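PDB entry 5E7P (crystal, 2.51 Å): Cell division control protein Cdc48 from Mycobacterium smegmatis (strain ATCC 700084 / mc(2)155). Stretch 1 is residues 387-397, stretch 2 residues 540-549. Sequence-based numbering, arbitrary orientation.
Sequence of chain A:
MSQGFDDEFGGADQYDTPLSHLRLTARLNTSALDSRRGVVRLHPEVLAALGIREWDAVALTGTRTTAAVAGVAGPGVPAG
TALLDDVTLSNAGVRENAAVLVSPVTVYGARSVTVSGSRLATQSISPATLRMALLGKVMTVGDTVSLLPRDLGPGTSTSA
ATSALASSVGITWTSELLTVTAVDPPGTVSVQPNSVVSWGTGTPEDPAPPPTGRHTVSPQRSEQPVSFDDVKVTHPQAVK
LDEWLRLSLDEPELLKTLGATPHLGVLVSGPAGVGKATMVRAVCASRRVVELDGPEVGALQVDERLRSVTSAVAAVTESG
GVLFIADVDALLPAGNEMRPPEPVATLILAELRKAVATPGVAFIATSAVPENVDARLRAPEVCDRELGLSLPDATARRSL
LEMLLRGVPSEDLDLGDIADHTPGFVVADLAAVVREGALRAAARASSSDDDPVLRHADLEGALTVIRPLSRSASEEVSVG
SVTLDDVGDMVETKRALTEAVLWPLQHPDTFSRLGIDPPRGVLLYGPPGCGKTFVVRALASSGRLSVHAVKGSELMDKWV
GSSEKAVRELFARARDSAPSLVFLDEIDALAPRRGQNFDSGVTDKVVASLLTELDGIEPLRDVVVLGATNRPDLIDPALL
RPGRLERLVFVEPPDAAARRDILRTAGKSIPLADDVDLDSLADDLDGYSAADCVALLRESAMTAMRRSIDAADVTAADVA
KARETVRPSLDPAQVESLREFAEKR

Stretch 1 387-397: LGLSLPDATAR
Stretch 2 540-549: ASSGRLSVHA

This is a polar contact between two segments running in opposite directions, a strand-to-helix connection in stretch 1 and a loop leading into a strand in stretch 2, anchored by two backbone amides of the loop and closed by one salt bridge, with 491 Å² buried in total. The register follows from CA–CA separations: S390 CA lies 4.3 Å from S546 CA, and D393 CA 4.0 Å from G543 CA, so one index rises as the other falls.

Stretch 1 leaves a strand at G388, stays extended through L391 (-62/145) and P392 (-73/133), and enters a helix at A394. D393 (-76/180, chi1 58°, p) is the N-cap: A396 N donates to D393 OD1 at 2.8 Å and 168°. The same carboxylate faces R544. R544 NE donates to D393 OD2 at 2.6 Å and 156°, a salt bridge near the guanidinium plane, while R544 NH1 to D393 OD1 is weak at 3.4 Å. The R544 side chain (t, t, m, chi4 -86°) springs from a backbone at 47/42.

Two loop amides donate across the contact. R544 N donates to L391 O at 3.0 Å and 148°, and L545 N to S390 OG at 2.9 Å and 160°; chi1 of S390 is 171° (t), its CB pointing toward stretch 2. G543 CA approaches L391 O at 3.2 Å, a CA-H...O contact. G543 sits at 103/172, where a CB would jam against the preceding carbonyl and lie 2.6 Å from D393 CA.

Toward the strand that includes H548, no direct hydrogen bond crosses between the stretches. G388 O is 3.6 Å from S546 CB, and G388 CA meets the H548 ring edge, 4.0 Å from H548 CE1; an ideal CB on G388 would be 2.5 Å from H548 CE1. H548 (chi1 -45°, chi2 -91°) donates from NE2 to S546 OG at 3.0 Å. A water oxygen accepts from R397 NH1 at 2.6 Å, and the same water donates to S542 O, 2.8 Å from its oxygen.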

# COMPACT_ATOMS: atom_id res chain seq x y z
N LEU A 387 14.39 9.11 2.80
CA LEU A 387 13.29 10.06 2.86
C LEU A 387 11.97 9.31 2.69
O LEU A 387 11.76 8.62 1.69
CB LEU A 387 13.46 11.10 1.75
CG LEU A 387 13.06 12.54 2.04
CD1 LEU A 387 13.55 12.97 3.41
CD2 LEU A 387 13.63 13.44 0.96
N GLY A 388 11.09 9.43 3.69
CA GLY A 388 9.82 8.74 3.66
C GLY A 388 8.65 9.65 3.36
O GLY A 388 8.43 10.64 4.07
N LEU A 389 7.89 9.34 2.31
CA LEU A 389 6.71 10.11 1.95
C LEU A 389 5.47 9.60 2.67
O LEU A 389 5.45 8.48 3.18
CB LEU A 389 6.50 10.10 0.43
CG LEU A 389 7.11 11.27 -0.35
CD1 LEU A 389 8.56 11.49 0.04
CD2 LEU A 389 6.98 11.04 -1.85
N SER A 390 4.43 10.43 2.70
CA SER A 390 3.21 10.11 3.43
C SER A 390 1.97 10.13 2.55
O SER A 390 1.93 10.81 1.53
CB SER A 390 3.04 11.09 4.59
OG SER A 390 1.77 10.93 5.20
N LEU A 391 0.95 9.38 2.96
CA LEU A 391 -0.37 9.42 2.32
C LEU A 391 -0.96 10.82 2.46
O LEU A 391 -0.76 11.48 3.48
CB LEU A 391 -1.33 8.42 2.96
CG LEU A 391 -1.13 6.91 2.82
CD1 LEU A 391 -2.05 6.18 3.78
CD2 LEU A 391 -1.38 6.45 1.39
N PRO A 392 -1.70 11.27 1.44
CA PRO A 392 -2.38 12.56 1.52
C PRO A 392 -3.59 12.49 2.45
O PRO A 392 -4.38 11.56 2.36
CB PRO A 392 -2.86 12.78 0.08
CG PRO A 392 -2.99 11.41 -0.50
CD PRO A 392 -1.89 10.61 0.13
N ASP A 393 -3.72 13.47 3.35
CA ASP A 393 -4.95 13.58 4.13
C ASP A 393 -6.06 14.16 3.26
O ASP A 393 -5.83 14.45 2.09
CB ASP A 393 -4.75 14.41 5.41
CG ASP A 393 -4.25 15.82 5.14
OD1 ASP A 393 -4.33 16.30 3.98
OD2 ASP A 393 -3.79 16.47 6.10
N ALA A 394 -7.25 14.32 3.83
CA ALA A 394 -8.40 14.82 3.08
C ALA A 394 -8.11 16.15 2.38
O ALA A 394 -8.49 16.35 1.23
CB ALA A 394 -9.61 14.94 3.99
N THR A 395 -7.41 17.05 3.08
CA THR A 395 -7.05 18.34 2.50
C THR A 395 -6.10 18.16 1.32
O THR A 395 -6.32 18.73 0.24
CB THR A 395 -6.37 19.24 3.54
OG1 THR A 395 -7.22 19.38 4.68
CG2 THR A 395 -6.10 20.61 2.95
N ALA A 396 -5.06 17.37 1.52
CA ALA A 396 -4.09 17.09 0.46
C ALA A 396 -4.75 16.40 -0.74
O ALA A 396 -4.39 16.67 -1.89
CB ALA A 396 -2.95 16.24 1.00
N ARG A 397 -5.71 15.53 -0.47
CA ARG A 397 -6.43 14.84 -1.54
C ARG A 397 -7.23 15.81 -2.40
O ARG A 397 -7.29 15.67 -3.62
CB ARG A 397 -7.33 13.73 -0.99
CG ARG A 397 -6.55 12.58 -0.36
CD ARG A 397 -7.41 11.33 -0.20
NE ARG A 397 -8.52 11.50 0.73
CZ ARG A 397 -8.42 11.35 2.05
NH1 ARG A 397 -7.26 11.05 2.60
NH2 ARG A 397 -9.49 11.52 2.82
N ALA A 540 -2.60 4.97 11.48
CA ALA A 540 -1.51 5.36 10.59
C ALA A 540 -1.97 5.63 9.16
O ALA A 540 -1.15 5.77 8.26
CB ALA A 540 -0.43 4.29 10.59
N SER A 541 -3.28 5.70 8.95
CA SER A 541 -3.82 5.96 7.61
C SER A 541 -4.43 7.34 7.53
O SER A 541 -5.09 7.68 6.55
CB SER A 541 -4.87 4.91 7.25
OG SER A 541 -4.34 3.61 7.34
N SER A 542 -4.20 8.14 8.57
CA SER A 542 -4.78 9.47 8.66
C SER A 542 -4.30 10.42 7.56
O SER A 542 -5.08 11.23 7.05
CB SER A 542 -4.47 10.08 10.03
OG SER A 542 -4.92 9.24 11.08
N GLY A 543 -3.03 10.31 7.20
CA GLY A 543 -2.43 11.20 6.22
C GLY A 543 -1.58 12.25 6.89
O GLY A 543 -1.58 12.35 8.12
N ARG A 544 -0.85 13.04 6.09
CA ARG A 544 0.02 14.12 6.58
C ARG A 544 0.89 13.65 7.75
O ARG A 544 1.07 14.35 8.74
CB ARG A 544 -0.81 15.35 6.98
CG ARG A 544 -0.02 16.65 7.08
CD ARG A 544 -0.93 17.84 7.27
NE ARG A 544 -1.75 18.09 6.08
CZ ARG A 544 -1.36 18.81 5.04
NH1 ARG A 544 -2.18 18.98 4.00
NH2 ARG A 544 -0.16 19.37 5.02
N LEU A 545 1.43 12.45 7.60
CA LEU A 545 2.15 11.79 8.67
C LEU A 545 2.85 10.57 8.08
O LEU A 545 2.21 9.59 7.74
CB LEU A 545 1.17 11.35 9.76
CG LEU A 545 1.67 10.31 10.77
CD1 LEU A 545 2.81 10.90 11.58
CD2 LEU A 545 0.55 9.82 11.67
N SER A 546 4.17 10.64 7.93
CA SER A 546 4.91 9.52 7.36
C SER A 546 5.04 8.39 8.38
O SER A 546 5.38 8.62 9.54
CB SER A 546 6.28 9.97 6.85
OG SER A 546 7.04 10.59 7.88
N VAL A 547 4.74 7.17 7.95
CA VAL A 547 4.77 6.01 8.83
C VAL A 547 5.99 5.14 8.55
O VAL A 547 6.28 4.81 7.40
CB VAL A 547 3.49 5.18 8.70
CG1 VAL A 547 3.55 3.94 9.61
CG2 VAL A 547 2.27 6.03 9.02
N HIS A 548 6.69 4.77 9.61
CA HIS A 548 7.89 3.96 9.50
C HIS A 548 7.78 2.81 10.50
O HIS A 548 8.00 2.98 11.69
CB HIS A 548 9.13 4.81 9.79
CG HIS A 548 9.10 6.14 9.10
ND1 HIS A 548 9.64 6.34 7.85
CD2 HIS A 548 8.59 7.34 9.49
CE1 HIS A 548 9.46 7.61 7.49
NE2 HIS A 548 8.83 8.23 8.47
N ALA A 549 7.42 1.63 9.99
CA ALA A 549 7.03 0.51 10.84
C ALA A 549 7.85 -0.75 10.60
O ALA A 549 8.15 -1.09 9.45
CB ALA A 549 5.56 0.21 10.67
O HOH W 1 7.11 6.93 4.75
O HOH W 2 -7.11 10.71 5.21